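Local structure of GDP-perosamine synthase (3BN1) at residues P7-A12 / D362-A367; E257-W262 / L350-G355; D303-D308 / D346-P351; R15-E20 / D250-A255. The protein catalyses the PLP-dependent transfer of an amino group from L-glutamate to GDP-4-keto-6-deoxy-D-mannose, making GDP-perosamine for the bacterial O-antigen. All coordinates share one frame; numbering follows the deposited sequence.

Contact 1: residues P7-A12 / D362-A367; sequences PRISVA and DRVIAA
R363 reaches out from helix 358-371 to the N-terminal strip of chain at P7 and I9, and the contact is best followed along its side chain. CB and CG both lie 4.0 Å from CD1 of I9, so even the base of the arginine has the isoleucine for company. With CG anti to the backbone N (chi1 -173°) and the chain extended as far as NE, the arginine projects straight off the helix, running past I9 in the opposite direction. Its CD comes closer, 3.6 Å from I9 CD1, and NE follows alongside. At the tip the guanidinium turns its edge to the carbonyl group of P7, with P7 C in its plane. NH1 gives a nearly straight bond to P7 O, although the modelled 2.5 Å between R363 NH1 and P7 O is too short to be taken literally. R363 NH2 adds a weak, bent bond to P7 O at 3.3 Å. It makes another weak one to L312 O. I9 CD1 lies obliquely to the guanidinium, 3.3 Å from R363 NH1, so the apolar branch accompanies the charged group to its end.

A looser apolar touch, 4.3 Å between I9 CG2 and V364 CG2, lies beside this pair, and Y263 of helix 249-266 packs on V364. Backbone bonds from I9 to G313 and E315 fix the strip on its other partners. The N-terminal strip is thereby laid against the last helix of the chain, in the small C-terminal domain of a fold type I, aspartate aminotransferase-like enzyme.

Contact 2: residues E257-W262 / L350-G355; sequences ERVVGW and LPTHAG
V259 on helix 249-266 directs its side chain at the loop that runs through T352 and H353, and its two methyl branches divide the work. CG2, anti to the carbonyl carbon, rests 3.8 Å from the carbonyl oxygen H353 O. CG1, anti to the backbone N (chi1 157°), meets T352 CG2 at 4.3 Å and lies 4.4 Å from P351 O. The valine therefore packs against the loop's backbone carbonyls as much as against side chains, and the touch is light.

The loop residues answer in different directions. T352 offers its methyl to V259, while its hydroxyl donates to L350 O over 2.6 Å from OG1, tilted 30° from that carbonyl's plane. The same OG1 is also bonded to Y290 N, a pair of partners that fixes the threonine's rotation. The CB of H353 points away from 257-262, and ND1 of its ring receives the amide of G355, 3.1 Å from G355 N. What V259 meets of H353 is its carbonyl oxygen; the side chain packs on R256 of the same helix. Nearby, W262 packs on helix 358-371.

Y263, next along the helix, bonds through its hydroxyl to P351 O and so holds the loop from a second point. In this fold type I, aspartate aminotransferase-like enzyme, the long helix 249-266 packs on the connection from strand 347-350 of the small-domain sheet to helix 358-371.

Contact 3: residues D303-D308 / D346-P351; sequences DQVIKD and DGLNLP
I306 and L348 mark where helix 302-311 comes nearest strand 347-350, their CA atoms 8.1 Å apart, a separation bridged entirely by side chains. L348 is the strand's whole contribution. Its CG stands anti to the backbone N (chi1 178°), which carries the isobutyl group out toward the helix, and the two methyls then part company. CD1 goes to I306, 3.5 Å from CG1 and 3.9 Å from CD1 of that isoleucine; the first of these is tighter than ordinary carbon packing. The two side chains lie alongside and run past one another in opposite directions, I306 meeting the leucine first with CG1, and with CD1 a little farther off. CD2 goes to V305, whose CG1 lies 3.9 Å away, and here the side chains meet at a slant. The leucine fork is thus split between two successive residues of the helix.

Neighbours extend this apolar patch. V305 also touches L294 and, on the C-terminal helix 358-371, V371; L348 packs on V292 of the adjoining strand, and I306 on P318. A polar tie lies close by, R302 at the start of the helix bonding to G347 O.

Between 303-308 and 346-351 themselves the contact is hydrocarbon only. Close fit and burial of apolar surface hold the helix against this face of the antiparallel small-domain sheet but set little direction, and the directional bond between helix and strand is left to R302.

Contact 4: residues R15-E20 / D250-A255; sequences RLDGNE and DEHLAA
E20 OE2 is gripped by two donors: the amide NE2 of Q245, and a water 2.8 Å away that also lies 3.0 Å from NE2 of H252. That water links the start of helix 20-30 to the imidazole on helix 249-266. The other carboxylate oxygen, E20 OE1, takes the amide of G18 on its syn side, 3.0 Å from G18 N, so both oxygens help fix the group. D17 approaches the same ring obliquely, its OD1 3.3 Å from H252 CE1 and its carboxylate plane turned 27° from the imidazole.

The setting is the N-terminal arm of a fold type I aminotransferase, which here crosses the junction of helices 236-247 and 249-266 near the dimer interface: M28 of the second subunit packs on E20, and T31 of that subunit on L16.

D17 has stronger partners than the histidine. Its OD1 forms a salt bridge with R248 NE, while OD2 pairs with R15 NE at 3.2 Å, the two arginines probably stabilising its negative charge. R15 O approaches H252 CE1 obliquely at 3.5 Å and accepts a hydrogen bond from Q245 NE2.

From the N terminus, the arm at 7-12 opens the widest loop, closed only when contact 1 meets helix 358-371; the other three contacts all nest inside it. Contact 4 opens next, at 15-20, and closes at 250-255, spanning the large-domain sheet. Contact 2 starts soon after, at 257-262 on the same helix, and so follows contact 4 in series. Contact 3 opens at 303-308 within the loop of contact 2, and the two end together, sharing L350 and P351. Segment 350-355 is the common ground: V11 bonds to T352 and A354 packs against R15, tying the N-terminal arm, helix 249-266 and the small-domain sheet together.

Contact 1: residues P7-A12 / D362-A367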
loop_
_atom_site.group_PDB
_atom_site.type_symbol
_atom_site.label_atom_id
_atom_site.label_comp_id
_atom_site.label_asym_id
_atom_site.label_seq_id
_atom_site.Cartn_x
_atom_site.Cartn_y
_atom_site.Cartn_z
ATOM N N PRO A 7 -8.374 34.230 0.180
ATOM C CA PRO A 7 -7.783 32.947 -0.022
ATOM C C PRO A 7 -8.881 32.088 -0.684
ATOM O O PRO A 7 -10.100 32.297 -0.578
ATOM C CB PRO A 7 -7.545 32.468 1.410
ATOM C CG PRO A 7 -8.757 32.984 2.118
ATOM C CD PRO A 7 -8.994 34.353 1.508
ATOM N N ARG A 8 -8.398 31.055 -1.340
ATOM C CA ARG A 8 -9.224 30.040 -1.955
ATOM C C ARG A 8 -9.867 29.213 -0.862
ATOM O O ARG A 8 -9.339 28.945 0.217
ATOM C CB ARG A 8 -8.328 29.093 -2.758
ATOM C CG ARG A 8 -8.492 29.257 -4.257
ATOM C CD ARG A 8 -7.731 28.156 -4.942
ATOM N NE ARG A 8 -8.579 27.035 -5.332
ATOM C CZ ARG A 8 -9.546 27.113 -6.240
ATOM N NH1 ARG A 8 -9.819 28.282 -6.832
ATOM N NH2 ARG A 8 -10.223 26.005 -6.561
ATOM N N ILE A 9 -11.044 28.754 -1.199
ATOM C CA ILE A 9 -11.748 27.892 -0.282
ATOM C C ILE A 9 -11.576 26.490 -0.930
ATOM O O ILE A 9 -11.906 26.275 -2.110
ATOM C CB ILE A 9 -13.219 28.415 -0.207
ATOM C CG1 ILE A 9 -13.325 29.538 0.843
ATOM C CG2 ILE A 9 -14.185 27.268 0.076
ATOM C CD1 ILE A 9 -14.513 30.483 0.561
ATOM N N SER A 10 -11.016 25.543 -0.173
ATOM C CA SER A 10 -10.836 24.173 -0.675
ATOM C C SER A 10 -11.978 23.266 -0.229
ATOM O O SER A 10 -12.565 23.499 0.823
ATOM C CB SER A 10 -9.492 23.575 -0.262
ATOM O OG SER A 10 -8.786 24.395 0.635
ATOM N N VAL A 11 -12.359 22.279 -1.040
ATOM C CA VAL A 11 -13.476 21.386 -0.649
ATOM C C VAL A 11 -13.247 20.642 0.673
ATOM O O VAL A 11 -14.201 20.378 1.408
ATOM C CB VAL A 11 -13.914 20.331 -1.728
ATOM C CG1 VAL A 11 -14.816 20.920 -2.793
ATOM C CG2 VAL A 11 -12.774 19.517 -2.271
ATOM N N ALA A 12 -11.982 20.332 0.969
ATOM C CA ALA A 12 -11.585 19.616 2.163
ATOM C C ALA A 12 -10.208 20.110 2.525
ATOM O O ALA A 12 -9.655 20.958 1.837
ATOM C CB ALA A 12 -11.553 18.168 1.896
ATOM N N ASP A 362 -20.736 31.847 3.689
ATOM C CA ASP A 362 -21.464 32.921 3.040
ATOM C C ASP A 362 -20.989 33.119 1.568
ATOM O O ASP A 362 -21.774 33.312 0.615
ATOM C CB ASP A 362 -21.181 34.198 3.833
ATOM C CG ASP A 362 -22.047 34.315 5.071
ATOM O OD1 ASP A 362 -23.106 33.653 5.106
ATOM O OD2 ASP A 362 -21.681 35.069 6.005
ATOM N N ARG A 363 -19.680 33.073 1.421
ATOM C CA ARG A 363 -18.975 33.265 0.147
ATOM C C ARG A 363 -19.357 32.197 -0.867
ATOM O O ARG A 363 -19.682 32.500 -2.008
ATOM C CB ARG A 363 -17.476 33.183 0.430
ATOM C CG ARG A 363 -16.658 33.541 -0.780
ATOM C CD ARG A 363 -15.189 33.879 -0.428
ATOM N NE ARG A 363 -14.350 33.707 -1.616
ATOM C CZ ARG A 363 -13.116 33.212 -1.625
ATOM N NH1 ARG A 363 -12.496 32.863 -0.492
ATOM N NH2 ARG A 363 -12.471 33.132 -2.780
ATOM N N VAL A 364 -19.387 30.944 -0.444
ATOM C CA VAL A 364 -19.779 29.874 -1.356
ATOM C C VAL A 364 -21.221 30.127 -1.818
ATOM O O VAL A 364 -21.610 29.989 -2.974
ATOM C CB VAL A 364 -19.770 28.563 -0.513
ATOM C CG1 VAL A 364 -20.329 27.361 -1.302
ATOM C CG2 VAL A 364 -18.383 28.256 -0.149
ATOM N N ILE A 365 -22.087 30.478 -0.875
ATOM C CA ILE A 365 -23.448 30.670 -1.303
ATOM C C ILE A 365 -23.647 31.856 -2.257
ATOM O O ILE A 365 -24.489 31.805 -3.147
ATOM C CB ILE A 365 -24.377 30.811 -0.112
ATOM C CG1 ILE A 365 -24.619 29.384 0.430
ATOM C CG2 ILE A 365 -25.700 31.527 -0.568
ATOM C CD1 ILE A 365 -24.803 29.328 1.902
ATOM N N ALA A 366 -22.895 32.928 -2.034
ATOM C CA ALA A 366 -23.030 34.087 -2.862
ATOM C C ALA A 366 -22.555 33.741 -4.264
ATOM O O ALA A 366 -23.178 34.161 -5.254
ATOM C CB ALA A 366 -22.201 35.218 -2.293
ATOM N N ALA A 367 -21.451 32.986 -4.327
ATOM C CA ALA A 367 -20.893 32.524 -5.601
ATOM C C ALA A 367 -21.925 31.660 -6.328
ATOM O O ALA A 367 -22.135 31.856 -7.522
ATOM C CB ALA A 367 -19.592 31.728 -5.405
#

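Contact 2: residues E257-W262 / L350-G355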
loop_
_atom_site.group_PDB
_atom_site.type_symbol
_atom_site.label_atom_id
_atom_site.label_comp_id
_atom_site.label_asym_id
_atom_site.label_seq_id
_atom_site.Cartn_x
_atom_site.Cartn_y
_atom_site.Cartn_z
ATOM N N GLU A 257 -20.594 19.619 11.599
ATOM C CA GLU A 257 -22.010 19.892 11.874
ATOM C C GLU A 257 -22.348 21.384 11.766
ATOM O O GLU A 257 -23.376 21.792 11.260
ATOM C CB GLU A 257 -22.444 19.403 13.241
ATOM C CG GLU A 257 -23.484 18.305 13.203
ATOM C CD GLU A 257 -23.577 17.535 14.540
ATOM O OE1 GLU A 257 -24.260 16.486 14.568
ATOM O OE2 GLU A 257 -22.972 17.950 15.565
ATOM N N ARG A 258 -21.477 22.206 12.314
ATOM C CA ARG A 258 -21.691 23.648 12.328
ATOM C C ARG A 258 -21.776 24.174 10.886
ATOM O O ARG A 258 -22.679 24.936 10.488
ATOM C CB ARG A 258 -20.405 24.204 12.944
ATOM C CG ARG A 258 -20.585 25.280 13.964
ATOM C CD ARG A 258 -19.832 24.884 15.221
ATOM N NE ARG A 258 -18.459 24.501 14.928
ATOM C CZ ARG A 258 -17.715 23.705 15.697
ATOM N NH1 ARG A 258 -18.219 23.144 16.803
ATOM N NH2 ARG A 258 -16.466 23.418 15.355
ATOM N N VAL A 259 -20.802 23.708 10.101
ATOM C CA VAL A 259 -20.671 24.101 8.717
ATOM C C VAL A 259 -21.916 23.703 7.960
ATOM O O VAL A 259 -22.511 24.505 7.213
ATOM C CB VAL A 259 -19.457 23.426 8.060
ATOM C CG1 VAL A 259 -19.647 23.375 6.461
ATOM C CG2 VAL A 259 -18.190 24.186 8.481
ATOM N N VAL A 260 -22.328 22.463 8.198
ATOM C CA VAL A 260 -23.516 21.928 7.563
ATOM C C VAL A 260 -24.714 22.774 7.983
ATOM O O VAL A 260 -25.633 23.060 7.206
ATOM C CB VAL A 260 -23.778 20.455 8.075
ATOM C CG1 VAL A 260 -25.176 20.013 7.621
ATOM C CG2 VAL A 260 -22.793 19.516 7.466
ATOM N N GLY A 261 -24.703 23.173 9.250
ATOM C CA GLY A 261 -25.823 23.982 9.711
ATOM C C GLY A 261 -25.929 25.330 9.021
ATOM O O GLY A 261 -27.022 25.850 8.754
ATOM N N TRP A 262 -24.777 25.874 8.682
ATOM C CA TRP A 262 -24.706 27.163 8.005
ATOM C C TRP A 262 -25.315 27.019 6.621
ATOM O O TRP A 262 -26.102 27.857 6.183
ATOM C CB TRP A 262 -23.256 27.604 7.956
ATOM C CG TRP A 262 -22.838 28.128 9.250
ATOM C CD1 TRP A 262 -23.644 28.740 10.185
ATOM C CD2 TRP A 262 -21.499 28.119 9.790
ATOM N NE1 TRP A 262 -22.884 29.059 11.299
ATOM C CE2 TRP A 262 -21.573 28.698 11.087
ATOM C CE3 TRP A 262 -20.247 27.685 9.303
ATOM C CZ2 TRP A 262 -20.424 28.913 11.890
ATOM C CZ3 TRP A 262 -19.101 27.884 10.119
ATOM C CH2 TRP A 262 -19.217 28.480 11.412
ATOM N N LEU A 350 -20.073 20.294 -2.355
ATOM C CA LEU A 350 -19.660 21.659 -2.000
ATOM C C LEU A 350 -18.614 21.613 -0.863
ATOM O O LEU A 350 -18.571 20.645 -0.119
ATOM C CB LEU A 350 -20.890 22.395 -1.436
ATOM C CG LEU A 350 -22.013 22.751 -2.421
ATOM C CD1 LEU A 350 -23.199 23.473 -1.734
ATOM C CD2 LEU A 350 -21.309 23.550 -3.506
ATOM N N PRO A 351 -17.791 22.654 -0.677
ATOM C CA PRO A 351 -16.818 22.636 0.431
ATOM C C PRO A 351 -17.467 22.272 1.785
ATOM O O PRO A 351 -18.482 22.854 2.238
ATOM C CB PRO A 351 -16.286 24.067 0.493
ATOM C CG PRO A 351 -16.454 24.575 -0.915
ATOM C CD PRO A 351 -17.746 23.897 -1.461
ATOM N N THR A 352 -16.801 21.330 2.446
ATOM C CA THR A 352 -17.244 20.804 3.732
ATOM C C THR A 352 -16.018 20.272 4.416
ATOM O O THR A 352 -15.450 19.260 4.000
ATOM C CB THR A 352 -18.212 19.597 3.512
ATOM O OG1 THR A 352 -18.910 19.746 2.257
ATOM C CG2 THR A 352 -19.230 19.547 4.616
ATOM N N HIS A 353 -15.586 20.989 5.432
ATOM C CA HIS A 353 -14.406 20.579 6.207
ATOM C C HIS A 353 -14.347 21.410 7.476
ATOM O O HIS A 353 -14.952 22.483 7.536
ATOM C CB HIS A 353 -13.048 20.525 5.405
ATOM C CG HIS A 353 -12.517 21.855 4.958
ATOM N ND1 HIS A 353 -11.916 22.754 5.815
ATOM C CD2 HIS A 353 -12.546 22.453 3.742
ATOM C CE1 HIS A 353 -11.609 23.851 5.150
ATOM N NE2 HIS A 353 -11.957 23.685 3.885
ATOM N N ALA A 354 -13.609 20.925 8.463
ATOM C CA ALA A 354 -13.527 21.564 9.766
ATOM C C ALA A 354 -12.921 22.923 9.827
ATOM O O ALA A 354 -13.138 23.594 10.834
ATOM C CB ALA A 354 -12.871 20.634 10.854
ATOM N N GLY A 355 -12.157 23.333 8.815
ATOM C CA GLY A 355 -11.547 24.664 8.833
ATOM C C GLY A 355 -12.441 25.789 8.256
ATOM O O GLY A 355 -12.053 26.953 8.270
#

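Contact 3: residues D303-D308 / D346-P351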
loop_
_atom_site.group_PDB
_atom_site.type_symbol
_atom_site.label_atom_id
_atom_site.label_comp_id
_atom_site.label_asym_id
_atom_site.label_seq_id
_atom_site.Cartn_x
_atom_site.Cartn_y
_atom_site.Cartn_z
ATOM N N ASP A 303 -20.815 20.866 -14.893
ATOM C CA ASP A 303 -19.394 21.088 -15.061
ATOM C C ASP A 303 -19.029 22.547 -15.191
ATOM O O ASP A 303 -17.972 22.988 -14.708
ATOM C CB ASP A 303 -18.793 20.250 -16.211
ATOM C CG ASP A 303 -18.911 18.761 -15.932
ATOM O OD1 ASP A 303 -19.211 18.378 -14.786
ATOM O OD2 ASP A 303 -18.740 17.951 -16.858
ATOM N N GLN A 304 -19.950 23.308 -15.789
ATOM C CA GLN A 304 -19.708 24.748 -15.958
ATOM C C GLN A 304 -19.732 25.483 -14.586
ATOM O O GLN A 304 -18.932 26.341 -14.340
ATOM C CB GLN A 304 -20.734 25.365 -16.903
ATOM C CG GLN A 304 -20.354 26.778 -17.350
ATOM C CD GLN A 304 -18.947 26.824 -18.005
ATOM O OE1 GLN A 304 -18.706 26.109 -18.953
ATOM N NE2 GLN A 304 -18.030 27.646 -17.474
ATOM N N VAL A 305 -20.671 25.148 -13.702
ATOM C CA VAL A 305 -20.755 25.711 -12.361
ATOM C C VAL A 305 -19.457 25.448 -11.619
ATOM O O VAL A 305 -18.931 26.353 -10.995
ATOM C CB VAL A 305 -21.888 24.973 -11.559
ATOM C CG1 VAL A 305 -21.765 25.239 -10.039
ATOM C CG2 VAL A 305 -23.272 25.367 -12.131
ATOM N N ILE A 306 -18.893 24.242 -11.755
ATOM C CA ILE A 306 -17.633 23.928 -11.060
ATOM C C ILE A 306 -16.569 24.862 -11.617
ATOM O O ILE A 306 -15.794 25.482 -10.880
ATOM C CB ILE A 306 -17.174 22.442 -11.262
ATOM C CG1 ILE A 306 -17.988 21.473 -10.382
ATOM C CG2 ILE A 306 -15.746 22.285 -10.815
ATOM C CD1 ILE A 306 -18.063 20.016 -10.923
ATOM N N LYS A 307 -16.570 25.040 -12.932
ATOM C CA LYS A 307 -15.566 25.971 -13.451
ATOM C C LYS A 307 -15.846 27.368 -12.982
ATOM O O LYS A 307 -14.919 28.123 -12.743
ATOM C CB LYS A 307 -15.587 26.022 -14.976
ATOM C CG LYS A 307 -15.317 24.636 -15.491
ATOM C CD LYS A 307 -15.349 24.570 -16.968
ATOM C CE LYS A 307 -15.102 23.157 -17.499
ATOM N NZ LYS A 307 -15.749 23.049 -18.856
ATOM N N ASP A 308 -17.106 27.773 -12.911
ATOM C CA ASP A 308 -17.301 29.152 -12.498
ATOM C C ASP A 308 -16.965 29.377 -11.039
ATOM O O ASP A 308 -16.468 30.437 -10.637
ATOM C CB ASP A 308 -18.724 29.564 -12.800
ATOM C CG ASP A 308 -19.032 29.506 -14.289
ATOM O OD1 ASP A 308 -18.112 29.516 -15.159
ATOM O OD2 ASP A 308 -20.240 29.471 -14.607
ATOM N N ASP A 346 -26.178 15.786 -12.424
ATOM C CA ASP A 346 -26.507 17.003 -11.692
ATOM C C ASP A 346 -25.890 17.188 -10.284
ATOM O O ASP A 346 -26.087 18.225 -9.649
ATOM C CB ASP A 346 -28.061 17.215 -11.745
ATOM C CG ASP A 346 -28.829 16.291 -10.799
ATOM O OD1 ASP A 346 -28.222 15.713 -9.887
ATOM O OD2 ASP A 346 -30.072 16.144 -10.961
ATOM N N GLY A 347 -25.137 16.194 -9.812
ATOM C CA GLY A 347 -24.598 16.186 -8.466
ATOM C C GLY A 347 -23.397 17.074 -8.249
ATOM O O GLY A 347 -22.482 17.049 -9.051
ATOM N N LEU A 348 -23.408 17.869 -7.177
ATOM C CA LEU A 348 -22.265 18.745 -6.905
ATOM C C LEU A 348 -21.832 18.686 -5.454
ATOM O O LEU A 348 -22.602 19.026 -4.582
ATOM C CB LEU A 348 -22.627 20.203 -7.199
ATOM C CG LEU A 348 -21.525 21.259 -6.904
ATOM C CD1 LEU A 348 -20.313 21.027 -7.861
ATOM C CD2 LEU A 348 -22.096 22.710 -7.060
ATOM N N ASN A 349 -20.580 18.328 -5.174
ATOM C CA ASN A 349 -20.094 18.312 -3.774
ATOM C C ASN A 349 -19.599 19.696 -3.453
ATOM O O ASN A 349 -18.718 20.161 -4.174
ATOM C CB ASN A 349 -18.867 17.399 -3.656
ATOM C CG ASN A 349 -19.190 15.973 -3.946
ATOM O OD1 ASN A 349 -18.478 15.275 -4.689
ATOM N ND2 ASN A 349 -20.309 15.529 -3.387
ATOM N N LEU A 350 -20.073 20.294 -2.355
ATOM C CA LEU A 350 -19.660 21.659 -2.000
ATOM C C LEU A 350 -18.614 21.613 -0.863
ATOM O O LEU A 350 -18.571 20.645 -0.119
ATOM C CB LEU A 350 -20.890 22.395 -1.436
ATOM C CG LEU A 350 -22.013 22.751 -2.421
ATOM C CD1 LEU A 350 -23.199 23.473 -1.734
ATOM C CD2 LEU A 350 -21.309 23.550 -3.506
ATOM N N PRO A 351 -17.791 22.654 -0.677
ATOM C CA PRO A 351 -16.818 22.636 0.431
ATOM C C PRO A 351 -17.467 22.272 1.785
ATOM O O PRO A 351 -18.482 22.854 2.238
ATOM C CB PRO A 351 -16.286 24.067 0.493
ATOM C CG PRO A 351 -16.454 24.575 -0.915
ATOM C CD PRO A 351 -17.746 23.897 -1.461
#

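Contact 4: residues R15-E20 / D250-A255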
loop_
_atom_site.group_PDB
_atom_site.type_symbol
_atom_site.label_atom_id
_atom_site.label_comp_id
_atom_site.label_asym_id
_atom_site.label_seq_id
_atom_site.Cartn_x
_atom_site.Cartn_y
_atom_site.Cartn_z
ATOM N N ARG A 15 -7.341 18.833 9.195
ATOM C CA ARG A 15 -7.231 19.665 10.369
ATOM C C ARG A 15 -6.379 18.883 11.364
ATOM O O ARG A 15 -6.833 17.958 12.031
ATOM C CB ARG A 15 -8.600 19.953 10.957
ATOM C CG ARG A 15 -8.531 21.109 11.905
ATOM C CD ARG A 15 -9.844 21.786 11.843
ATOM N NE ARG A 15 -10.012 22.542 13.063
ATOM C CZ ARG A 15 -9.664 23.817 13.154
ATOM N NH1 ARG A 15 -9.182 24.434 12.079
ATOM N NH2 ARG A 15 -9.824 24.473 14.296
ATOM N N LEU A 16 -5.102 19.207 11.433
ATOM C CA LEU A 16 -4.246 18.509 12.379
ATOM C C LEU A 16 -4.117 19.431 13.596
ATOM O O LEU A 16 -3.092 20.047 13.825
ATOM C CB LEU A 16 -2.910 18.252 11.689
ATOM C CG LEU A 16 -2.933 17.664 10.257
ATOM C CD1 LEU A 16 -1.519 17.441 9.726
ATOM C CD2 LEU A 16 -3.701 16.353 10.220
ATOM N N ASP A 17 -5.168 19.531 14.387
ATOM C CA ASP A 17 -5.191 20.460 15.504
ATOM C C ASP A 17 -5.226 19.797 16.884
ATOM O O ASP A 17 -5.657 20.418 17.857
ATOM C CB ASP A 17 -6.368 21.422 15.339
ATOM C CG ASP A 17 -7.711 20.747 15.559
ATOM O OD1 ASP A 17 -7.794 19.496 15.503
ATOM O OD2 ASP A 17 -8.702 21.472 15.788
ATOM N N GLY A 18 -4.706 18.572 16.933
ATOM C CA GLY A 18 -4.547 17.745 18.124
ATOM C C GLY A 18 -3.049 17.411 18.327
ATOM O O GLY A 18 -2.162 18.260 18.062
ATOM N N ASN A 19 -2.795 16.172 18.784
ATOM C CA ASN A 19 -1.467 15.600 19.052
ATOM C C ASN A 19 -0.693 14.929 17.898
ATOM O O ASN A 19 0.200 14.117 18.143
ATOM C CB ASN A 19 -1.644 14.512 20.113
ATOM C CG ASN A 19 -2.001 15.095 21.434
ATOM O OD1 ASN A 19 -1.675 16.254 21.705
ATOM N ND2 ASN A 19 -2.794 14.375 22.191
ATOM N N GLU A 20 -1.055 15.217 16.651
ATOM C CA GLU A 20 -0.443 14.563 15.488
ATOM C C GLU A 20 1.076 14.768 15.453
ATOM O O GLU A 20 1.871 13.817 15.416
ATOM C CB GLU A 20 -1.157 15.047 14.200
ATOM C CG GLU A 20 -2.674 14.658 14.188
ATOM C CD GLU A 20 -3.585 15.804 14.615
ATOM O OE1 GLU A 20 -3.023 16.851 15.069
ATOM O OE2 GLU A 20 -4.841 15.650 14.512
ATOM N N ASP A 250 -14.875 13.761 17.834
ATOM C CA ASP A 250 -16.094 14.486 18.160
ATOM C C ASP A 250 -16.050 15.966 17.826
ATOM O O ASP A 250 -17.036 16.496 17.325
ATOM C CB ASP A 250 -16.566 14.197 19.578
ATOM C CG ASP A 250 -17.056 12.784 19.717
ATOM O OD1 ASP A 250 -17.572 12.279 18.704
ATOM O OD2 ASP A 250 -16.956 12.189 20.809
ATOM N N GLU A 251 -14.893 16.608 18.026
ATOM C CA GLU A 251 -14.698 18.029 17.677
ATOM C C GLU A 251 -14.689 18.215 16.189
ATOM O O GLU A 251 -15.293 19.157 15.672
ATOM C CB GLU A 251 -13.366 18.558 18.209
ATOM C CG GLU A 251 -13.202 18.459 19.729
ATOM C CD GLU A 251 -13.062 17.026 20.248
ATOM O OE1 GLU A 251 -13.217 16.068 19.448
ATOM O OE2 GLU A 251 -12.829 16.852 21.471
ATOM N N HIS A 252 -13.965 17.325 15.512
ATOM C CA HIS A 252 -13.963 17.346 14.046
ATOM C C HIS A 252 -15.392 17.257 13.461
ATOM O O HIS A 252 -15.790 18.058 12.598
ATOM C CB HIS A 252 -13.166 16.148 13.540
ATOM C CG HIS A 252 -11.692 16.279 13.786
ATOM N ND1 HIS A 252 -11.025 17.471 13.610
ATOM C CD2 HIS A 252 -10.756 15.382 14.175
ATOM C CE1 HIS A 252 -9.746 17.314 13.903
ATOM N NE2 HIS A 252 -9.554 16.050 14.232
ATOM N N LEU A 253 -16.171 16.287 13.951
ATOM C CA LEU A 253 -17.563 16.106 13.513
ATOM C C LEU A 253 -18.444 17.320 13.859
ATOM O O LEU A 253 -19.241 17.757 13.041
ATOM C CB LEU A 253 -18.181 14.828 14.133
ATOM C CG LEU A 253 -17.479 13.525 13.713
ATOM C CD1 LEU A 253 -17.966 12.366 14.528
ATOM C CD2 LEU A 253 -17.691 13.286 12.179
ATOM N N ALA A 254 -18.231 17.909 15.030
ATOM C CA ALA A 254 -19.032 19.070 15.443
ATOM C C ALA A 254 -18.772 20.240 14.558
ATOM O O ALA A 254 -19.675 21.014 14.218
ATOM C CB ALA A 254 -18.720 19.484 16.864
ATOM N N ALA A 255 -17.512 20.334 14.192
ATOM C CA ALA A 255 -17.102 21.381 13.315
ATOM C C ALA A 255 -17.833 21.265 11.989
ATOM O O ALA A 255 -18.367 22.241 11.451
ATOM C CB ALA A 255 -15.662 21.241 13.132
HETATM O O HOH W 1 -7.151 16.216 15.972
#